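Local coordinates for glyoxalase family protein (Bacillus cereus, PDB 1SS4) that is of unknown function but belongs to the vicinal oxygen chelate (glyoxalase) superfamily and may bind a metal ion and act as a methylmalonyl-CoA epimerase, at residues Asn24-Ser27 against Phe28-Ile32; Val110-Leu113 against Thr114-Ala118. All coordinates share one frame; numbering follows the deposited sequence.

Interaction 1 (Asn24-Ser27 against Phe28-Ile32)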
ATOM      1  N   ASN A  24      -4.303   5.392  17.778  1.00 29.29           N
ATOM      2  CA  ASN A  24      -3.906   3.986  17.866  1.00 27.57           C
ATOM      3  C   ASN A  24      -3.037   3.526  16.697  1.00 27.77           C
ATOM      4  O   ASN A  24      -2.092   2.743  16.883  1.00 25.41           O
ATOM      5  CB  ASN A  24      -5.124   3.058  17.945  1.00 29.30           C
ATOM      6  CG  ASN A  24      -5.879   3.183  19.249  1.00 32.42           C
ATOM      7  OD1 ASN A  24      -5.329   3.617  20.260  1.00 34.28           O
ATOM      8  ND2 ASN A  24      -7.147   2.784  19.236  1.00 30.63           N
ATOM      9  N   ALA A  25      -3.367   3.983  15.492  1.00 25.71           N
ATOM     10  CA  ALA A  25      -2.594   3.590  14.306  1.00 23.76           C
ATOM     11  C   ALA A  25      -1.180   4.171  14.385  1.00 25.31           C
ATOM     12  O   ALA A  25      -0.204   3.477  14.118  1.00 26.24           O
ATOM     13  CB  ALA A  25      -3.305   4.056  13.037  1.00 24.67           C
ATOM     14  N   ILE A  26      -1.069   5.441  14.766  1.00 26.40           N
ATOM     15  CA  ILE A  26       0.245   6.065  14.920  1.00 28.72           C
ATOM     16  C   ILE A  26       1.042   5.228  15.929  1.00 28.14           C
ATOM     17  O   ILE A  26       2.180   4.851  15.677  1.00 27.40           O
ATOM     18  CB  ILE A  26       0.137   7.529  15.460  1.00 28.07           C
ATOM     19  CG1 ILE A  26      -0.516   8.428  14.408  1.00 30.24           C
ATOM     20  CG2 ILE A  26       1.526   8.060  15.819  1.00 30.74           C
ATOM     21  CD1 ILE A  26      -0.701   9.863  14.857  1.00 30.27           C
ATOM     22  N   SER A  27       0.429   4.920  17.064  1.00 29.03           N
ATOM     23  CA  SER A  27       1.122   4.138  18.087  1.00 30.18           C
ATOM     24  C   SER A  27       1.647   2.809  17.544  1.00 29.88           C
ATOM     25  O   SER A  27       2.788   2.421  17.802  1.00 30.82           O
ATOM     26  CB  SER A  27       0.181   3.884  19.269  1.00 32.97           C
ATOM     27  OG  SER A  27       0.758   2.970  20.185  1.00 35.88           O
ATOM     28  N   PHE A  28       0.811   2.112  16.785  1.00 28.09           N
ATOM     29  CA  PHE A  28       1.190   0.830  16.209  1.00 27.61           C
ATOM     30  C   PHE A  28       2.376   0.919  15.243  1.00 26.36           C
ATOM     31  O   PHE A  28       3.326   0.150  15.349  1.00 26.32           O
ATOM     32  CB  PHE A  28      -0.007   0.206  15.485  1.00 26.91           C
ATOM     33  CG  PHE A  28       0.312  -1.092  14.811  1.00 29.29           C
ATOM     34  CD1 PHE A  28       0.568  -2.235  15.567  1.00 29.00           C
ATOM     35  CD2 PHE A  28       0.385  -1.171  13.428  1.00 29.51           C
ATOM     36  CE1 PHE A  28       0.895  -3.442  14.944  1.00 29.33           C
ATOM     37  CE2 PHE A  28       0.715  -2.373  12.793  1.00 31.50           C
ATOM     38  CZ  PHE A  28       0.969  -3.507  13.554  1.00 31.38           C
ATOM     39  N   PHE A  29       2.333   1.854  14.298  1.00 24.75           N
ATOM     40  CA  PHE A  29       3.432   1.949  13.362  1.00 24.51           C
ATOM     41  C   PHE A  29       4.709   2.443  14.033  1.00 25.60           C
ATOM     42  O   PHE A  29       5.805   2.136  13.576  1.00 25.71           O
ATOM     43  CB  PHE A  29       2.998   2.767  12.150  1.00 23.75           C
ATOM     44  CG  PHE A  29       2.108   1.975  11.209  1.00 23.39           C
ATOM     45  CD1 PHE A  29       2.658   0.991  10.389  1.00 24.46           C
ATOM     46  CD2 PHE A  29       0.732   2.139  11.223  1.00 24.82           C
ATOM     47  CE1 PHE A  29       1.841   0.169   9.595  1.00 24.69           C
ATOM     48  CE2 PHE A  29      -0.108   1.323  10.430  1.00 26.97           C
ATOM     49  CZ  PHE A  29       0.453   0.336   9.617  1.00 23.59           C
ATOM     50  N   GLU A  30       4.571   3.159  15.148  1.00 30.36           N
ATOM     51  CA  GLU A  30       5.759   3.607  15.876  1.00 32.79           C
ATOM     52  C   GLU A  30       6.460   2.375  16.434  1.00 33.04           C
ATOM     53  O   GLU A  30       7.688   2.296  16.419  1.00 33.64           O
ATOM     54  CB  GLU A  30       5.391   4.556  17.014  1.00 33.04           C
ATOM     55  CG  GLU A  30       5.068   5.957  16.540  1.00 35.63           C
ATOM     56  CD  GLU A  30       4.523   6.830  17.647  1.00 37.34           C
ATOM     57  OE1 GLU A  30       4.284   6.295  18.755  1.00 39.06           O
ATOM     58  OE2 GLU A  30       4.322   8.046  17.404  1.00 36.49           O
ATOM     59  N   GLU A  31       5.670   1.409  16.902  1.00 33.73           N
ATOM     60  CA  GLU A  31       6.187   0.155  17.449  1.00 33.50           C
ATOM     61  C   GLU A  31       6.891  -0.663  16.369  1.00 33.40           C
ATOM     62  O   GLU A  31       7.860  -1.367  16.643  1.00 31.41           O
ATOM     63  CB  GLU A  31       5.045  -0.678  18.032  1.00 36.98           C
ATOM     64  CG  GLU A  31       4.417  -0.105  19.290  1.00 42.71           C
ATOM     65  CD  GLU A  31       5.303  -0.274  20.520  1.00 45.81           C
ATOM     66  OE1 GLU A  31       5.781  -1.401  20.768  1.00 48.77           O
ATOM     67  OE2 GLU A  31       5.511   0.720  21.242  1.00 48.54           O
ATOM     68  N   ILE A  32       6.383  -0.585  15.141  1.00 29.92           N
ATOM     69  CA  ILE A  32       6.987  -1.288  14.021  1.00 28.89           C
ATOM     70  C   ILE A  32       8.341  -0.633  13.736  1.00 27.83           C
ATOM     71  O   ILE A  32       9.257  -1.268  13.228  1.00 27.83           O
ATOM     72  CB  ILE A  32       6.119  -1.157  12.739  1.00 30.19           C
ATOM     73  CG1 ILE A  32       4.804  -1.923  12.909  1.00 30.65           C
ATOM     74  CG2 ILE A  32       6.919  -1.630  11.520  1.00 29.64           C
ATOM     75  CD1 ILE A  32       4.940  -3.426  12.745  1.00 35.66           C
TER
HETATM   76  O   HOH W   1       3.827   2.809  20.709  1.00 45.74           O

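Interaction 2 (Val110-Leu113 against Thr114-Ala118)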
ATOM      1  N   VAL A 110       7.364  -9.824  16.850  1.00 38.23           N
ATOM      2  CA  VAL A 110       6.112 -10.567  16.956  1.00 39.55           C
ATOM      3  C   VAL A 110       5.691 -10.625  18.421  1.00 40.84           C
ATOM      4  O   VAL A 110       4.526 -10.402  18.755  1.00 40.00           O
ATOM      5  CB  VAL A 110       6.244 -12.020  16.408  1.00 40.19           C
ATOM      6  CG1 VAL A 110       4.988 -12.816  16.740  1.00 40.37           C
ATOM      7  CG2 VAL A 110       6.447 -11.993  14.900  1.00 39.33           C
ATOM      8  N   SER A 111       6.645 -10.908  19.300  1.00 41.76           N
ATOM      9  CA  SER A 111       6.329 -10.977  20.711  1.00 42.29           C
ATOM     10  C   SER A 111       5.744  -9.645  21.171  1.00 41.87           C
ATOM     11  O   SER A 111       4.653  -9.605  21.731  1.00 41.73           O
ATOM     12  CB  SER A 111       7.581 -11.316  21.524  1.00 44.55           C
ATOM     13  OG  SER A 111       7.278 -11.389  22.911  1.00 47.75           O
ATOM     14  N   ARG A 112       6.463  -8.555  20.913  1.00 41.71           N
ATOM     15  CA  ARG A 112       6.019  -7.225  21.315  1.00 42.51           C
ATOM     16  C   ARG A 112       4.661  -6.802  20.754  1.00 42.09           C
ATOM     17  O   ARG A 112       3.792  -6.355  21.499  1.00 41.04           O
ATOM     18  CB  ARG A 112       7.056  -6.183  20.911  1.00 45.20           C
ATOM     19  CG  ARG A 112       6.758  -4.794  21.441  1.00 48.21           C
ATOM     20  CD  ARG A 112       7.418  -3.750  20.586  1.00 50.41           C
ATOM     21  NE  ARG A 112       8.796  -4.102  20.266  1.00 50.86           N
ATOM     22  CZ  ARG A 112       9.524  -3.453  19.369  1.00 52.08           C
ATOM     23  NH1 ARG A 112       8.999  -2.426  18.713  1.00 52.51           N
ATOM     24  NH2 ARG A 112      10.769  -3.824  19.119  1.00 51.45           N
ATOM     25  N   LEU A 113       4.489  -6.924  19.440  1.00 40.52           N
ATOM     26  CA  LEU A 113       3.233  -6.536  18.796  1.00 39.88           C
ATOM     27  C   LEU A 113       2.039  -7.336  19.312  1.00 39.84           C
ATOM     28  O   LEU A 113       0.968  -6.777  19.553  1.00 40.76           O
ATOM     29  CB  LEU A 113       3.332  -6.702  17.271  1.00 37.16           C
ATOM     30  CG  LEU A 113       4.258  -5.759  16.483  1.00 37.36           C
ATOM     31  CD1 LEU A 113       4.091  -6.021  14.984  1.00 34.27           C
ATOM     32  CD2 LEU A 113       3.917  -4.314  16.783  1.00 35.33           C
ATOM     33  N   THR A 114       2.210  -8.644  19.471  1.00 42.32           N
ATOM     34  CA  THR A 114       1.116  -9.465  19.960  1.00 45.37           C
ATOM     35  C   THR A 114       0.827  -9.090  21.415  1.00 47.42           C
ATOM     36  O   THR A 114      -0.309  -9.191  21.874  1.00 46.19           O
ATOM     37  CB  THR A 114       1.424 -10.991  19.830  1.00 46.66           C
ATOM     38  OG1 THR A 114       2.705 -11.283  20.395  1.00 46.22           O
ATOM     39  CG2 THR A 114       1.416 -11.420  18.368  1.00 45.96           C
ATOM     40  N   LYS A 115       1.852  -8.636  22.131  1.00 50.86           N
ATOM     41  CA  LYS A 115       1.680  -8.223  23.522  1.00 54.74           C
ATOM     42  C   LYS A 115       0.729  -7.032  23.559  1.00 55.56           C
ATOM     43  O   LYS A 115      -0.011  -6.842  24.525  1.00 57.15           O
ATOM     44  CB  LYS A 115       3.014  -7.792  24.130  1.00 57.11           C
ATOM     45  CG  LYS A 115       3.458  -8.580  25.346  1.00 59.44           C
ATOM     46  CD  LYS A 115       4.279  -9.798  24.945  1.00 62.23           C
ATOM     47  CE  LYS A 115       5.172 -10.252  26.096  1.00 63.73           C
ATOM     48  NZ  LYS A 115       6.234 -11.204  25.644  1.00 64.62           N
ATOM     49  N   HIS A 116       0.764  -6.227  22.504  1.00 55.72           N
ATOM     50  CA  HIS A 116      -0.084  -5.051  22.411  1.00 55.85           C
ATOM     51  C   HIS A 116      -1.411  -5.310  21.700  1.00 55.24           C
ATOM     52  O   HIS A 116      -2.102  -4.366  21.311  1.00 57.14           O
ATOM     53  CB  HIS A 116       0.654  -3.918  21.703  1.00 57.53           C
ATOM     54  CG  HIS A 116       1.800  -3.360  22.484  1.00 60.61           C
ATOM     55  ND1 HIS A 116       1.684  -2.977  23.804  1.00 61.70           N
ATOM     56  CD2 HIS A 116       3.074  -3.075  22.120  1.00 61.60           C
ATOM     57  CE1 HIS A 116       2.835  -2.477  24.218  1.00 62.48           C
ATOM     58  NE2 HIS A 116       3.694  -2.525  23.215  1.00 63.29           N
ATOM     59  N   GLY A 117      -1.765  -6.577  21.520  1.00 52.80           N
ATOM     60  CA  GLY A 117      -3.032  -6.888  20.884  1.00 49.97           C
ATOM     61  C   GLY A 117      -3.031  -7.325  19.429  1.00 47.70           C
ATOM     62  O   GLY A 117      -4.099  -7.567  18.864  1.00 47.17           O
ATOM     63  N   ALA A 118      -1.857  -7.422  18.814  1.00 45.47           N
ATOM     64  CA  ALA A 118      -1.779  -7.857  17.421  1.00 41.79           C
ATOM     65  C   ALA A 118      -1.878  -9.378  17.397  1.00 41.83           C
ATOM     66  O   ALA A 118      -1.597 -10.032  18.408  1.00 40.10           O
ATOM     67  CB  ALA A 118      -0.464  -7.394  16.791  1.00 41.93           C
TER

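Interaction 1 (Asn24-Ser27 against Phe28-Ile32)
Ile26 and Glu30, one helical turn apart, lie side by side and point the same way. The Glu30 side chain can be followed outward along this neighbour. Its CB rests near the carbonyl oxygens of Ile26 and Ser27. CG, turned away from its own carbonyl carbon (chi1 -77°), packs 3.2 Å from Ile26 O. Because the chain is extended beyond CG, CD is carried back over the preceding turn to the Ile26 methyl CG2. At the tip OE2 comes to 3.2 Å from Ile26 CG2, while OE1 turns toward Ser27 CA. The carboxylate thus lies along an apolar branch and the helix backbone.

On the next residue, Glu31, the chain bends at chi2, and a water bridges OE2 to the backbone, donating to Glu31 OE2 (2.7 Å) and to Ser27 O (3.1 Å). The same Ser27 O accepts the amide of Glu31, so this carbonyl serves both the helix and the solvent.

Phe29 sends its ring back along the helix, and CD2 meets Ala25 O at 3.3 Å, near the ring plane. That oxygen also takes a nearly straight bond (171°) from Phe29 N. Phe28 CD2 sits 3.9 Å above the Phe29 ring, over its centre, so the edge of one phenyl meets the face of the other.

The helix 22-32 is amphipathic: Ala25, Ile26 and Phe29 pack on Leu74 of strand 71-79, Ile26 reaches Ala61 and Phe29 reaches Met63 of strand 57-64, and Phe28, with Ile32, turns to Leu113 of helix 106-115.

Interaction 2 (Val110-Leu113 against Thr114-Ala118)
Ala118 N reaches back to Leu113 O (3.0 Å) and Gly117 N to Thr114 O, the paired bonds of a Schellman motif that ends helix 106-115, with Gly117 at positive phi (103°) as its C-prime residue. The turn brings Ala118 CB to 3.9 Å from Leu113 CB, an apolar contact across the helix end. One turn earlier, Thr114 OG1 stands between its own backbone N and carbonyl carbon (chi1 50°), which directs it back at the helix; Val110 O lies 2.6 Å from Thr114 OG1 and Ser111 O 2.9 Å from it, and its single proton could go to either. Lys115 bends at chi2 and lays its CD against Ser111 O, then gives a hydrogen bond from NZ to Ser111 OG (2.9 Å). Across Arg112, His116 passes obliquely, its CD2 4.1 Å from Arg112 CG and the ring and guanidinium planes 75° apart; the Arg112 guanidinium itself is held by a salt bridge to Glu108. Val110 packs on Cys134 and Ala118 on Ile136 of strand 131-137, whereas Leu113 turns to Phe28, Glu31 and Ile32 of helix 22-32.

In the fold
Both contacts are local and partly buried, interaction 1 within helix 22-32 and interaction 2 at the C-terminal end of helix 106-115. Each puts an apolar side on its own four-stranded sheet; the sheets share the strand order 1-4-3-2, consistent with the paired modules of the glyoxalase fold. Interaction 1, its centre about 9 Å from the centre of the chain, buries Ala25, Ile26 and Phe29; interaction 2, its centre about 16 Å from the centre of the chain, buries Leu113 and Ala118 and adds side-chain hydrogen bonds. The helices meet where Leu113 CD1 lies 3.5 Å from Ile32 CD1, beside a polar edge where Arg112, salt-bridged to Glu108, forms a long, weak ion pair with Glu31.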